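Local structure of tungsten-containing formylmethanofuran dehydrogenase 2 subunit C (Methanothermobacter wolfeii, 5T5I) at residues G194-R199 with G213-F218. The protein is subunit C of a tungsten-containing formylmethanofuran dehydrogenase, which probably interconverts carbon dioxide and formylmethanofuran in methanogenesis. Residues are numbered along the deposited sequence; the frame is centred on the assembly and turned at random.
Sequences GNVVAR and GMMQEF
Asn-195 and Met-214 meet through a side-chain-to-backbone hydrogen bond: OD1 accepts Met-214 N at 2.8 Å, nearly straight at the hydrogen (168°), with the donor tilted 27° from the amide's carbonyl plane. With CG beside its own backbone N (chi1 -57°), the Asn-195 amide lies where OD1 meets that N-H. An alanine here would probably leave Met-214 N without this acceptor and lose the contact of OD1 with Gly-213 CA. Backbone bonds carry the middle: Val-196 N donates to Met-214 O (2.9 Å) and Val-196 O accepts Gln-216 N (2.9 Å), a parallel bridge between Val-196 and Met-215. Weak bonds flank it, Gly-213 N to Gly-194 O and Glu-217 N to Val-197 O. Such in-register pairing of successive coils is that of a right-handed parallel beta-helix, as in the glutamate synthase C-terminal-like domain; 194-199 also pairs with strand 177-179. Van der Waals contacts are modest: Val-196 CB faces Met-215 CG at 4.2 Å, Ala-198 CB meets Glu-217 CB at 4.0 Å, and Val-197 CG2 lies beside the amide nitrogen NE2 of Gln-216 at 4.0 Å. A water accepts from Arg-199 N and donates to Phe-218 O, bridging the ends. Arg-199 and Glu-217 each form salt bridges to the chain of another protein, not to each other.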
# COMPACT_ATOMS: atom_id res chain seq x y z
N GLY C 194 -17.98 -27.49 9.08
CA GLY C 194 -16.63 -26.96 8.96
C GLY C 194 -16.57 -25.68 8.16
O GLY C 194 -17.51 -24.87 8.18
N ASN C 195 -15.47 -25.49 7.44
CA ASN C 195 -15.17 -24.29 6.68
C ASN C 195 -15.57 -24.35 5.20
O ASN C 195 -15.78 -25.43 4.64
CB ASN C 195 -13.66 -24.00 6.78
CG ASN C 195 -13.17 -23.86 8.21
OD1 ASN C 195 -13.88 -23.36 9.10
ND2 ASN C 195 -11.95 -24.30 8.49
N VAL C 196 -15.62 -23.16 4.56
CA VAL C 196 -15.88 -22.96 3.13
C VAL C 196 -14.76 -22.05 2.60
O VAL C 196 -14.48 -21.02 3.22
CB VAL C 196 -17.26 -22.31 2.84
CG1 VAL C 196 -17.49 -22.13 1.33
CG2 VAL C 196 -18.40 -23.10 3.47
N VAL C 197 -14.18 -22.37 1.44
CA VAL C 197 -13.15 -21.50 0.85
C VAL C 197 -13.82 -20.27 0.22
O VAL C 197 -13.45 -19.14 0.53
CB VAL C 197 -12.25 -22.26 -0.17
CG1 VAL C 197 -11.29 -21.31 -0.89
CG2 VAL C 197 -11.49 -23.38 0.52
N ALA C 198 -14.81 -20.48 -0.66
CA ALA C 198 -15.45 -19.35 -1.34
C ALA C 198 -16.77 -19.70 -2.02
O ALA C 198 -17.08 -20.87 -2.26
CB ALA C 198 -14.51 -18.78 -2.39
N ARG C 199 -17.52 -18.64 -2.35
CA ARG C 199 -18.71 -18.65 -3.19
C ARG C 199 -19.88 -19.49 -2.70
O ARG C 199 -20.60 -20.05 -3.53
CB ARG C 199 -18.30 -19.08 -4.63
CG ARG C 199 -17.21 -18.21 -5.22
CD ARG C 199 -16.57 -18.79 -6.48
NE ARG C 199 -15.43 -17.97 -6.86
CZ ARG C 199 -14.65 -18.14 -7.92
NH1 ARG C 199 -14.91 -19.11 -8.79
NH2 ARG C 199 -13.65 -17.31 -8.16
N GLY C 213 -18.49 -23.11 10.49
CA GLY C 213 -17.08 -22.73 10.49
C GLY C 213 -16.88 -21.40 9.78
O GLY C 213 -17.79 -20.56 9.73
N MET C 214 -15.67 -21.21 9.26
CA MET C 214 -15.28 -19.97 8.59
C MET C 214 -15.49 -20.02 7.08
O MET C 214 -15.05 -20.98 6.44
CB MET C 214 -13.79 -19.69 8.88
CG MET C 214 -13.24 -18.46 8.19
SD MET C 214 -11.55 -18.10 8.70
CE MET C 214 -11.39 -16.45 8.13
N MET C 215 -16.07 -18.95 6.51
CA MET C 215 -16.15 -18.76 5.05
C MET C 215 -14.96 -17.83 4.77
O MET C 215 -14.96 -16.70 5.27
CB MET C 215 -17.46 -18.09 4.60
CG MET C 215 -18.69 -18.91 4.85
SD MET C 215 -20.12 -18.36 3.91
CE MET C 215 -20.25 -16.70 4.43
N GLN C 216 -13.92 -18.29 4.05
CA GLN C 216 -12.76 -17.42 3.79
C GLN C 216 -13.15 -16.18 2.96
O GLN C 216 -12.65 -15.08 3.23
CB GLN C 216 -11.62 -18.17 3.07
CG GLN C 216 -10.95 -19.27 3.88
CD GLN C 216 -9.81 -19.92 3.12
OE1 GLN C 216 -9.08 -19.27 2.36
NE2 GLN C 216 -9.60 -21.21 3.31
N GLU C 217 -14.03 -16.37 1.96
CA GLU C 217 -14.53 -15.33 1.05
C GLU C 217 -16.02 -15.52 0.81
O GLU C 217 -16.50 -16.65 0.87
CB GLU C 217 -13.84 -15.43 -0.31
CG GLU C 217 -12.33 -15.27 -0.27
CD GLU C 217 -11.70 -15.65 -1.60
OE1 GLU C 217 -12.00 -14.97 -2.61
OE2 GLU C 217 -11.01 -16.69 -1.65
N PHE C 218 -16.74 -14.43 0.54
CA PHE C 218 -18.17 -14.48 0.27
C PHE C 218 -18.48 -13.64 -0.99
O PHE C 218 -17.57 -13.41 -1.79
CB PHE C 218 -18.98 -14.12 1.53
CG PHE C 218 -20.46 -14.42 1.53
CD1 PHE C 218 -20.95 -15.62 1.01
CD2 PHE C 218 -21.38 -13.49 2.00
CE1 PHE C 218 -22.32 -15.88 0.98
CE2 PHE C 218 -22.75 -13.76 1.97
CZ PHE C 218 -23.21 -14.96 1.49
O HOH W 1 -16.49 -15.82 -2.82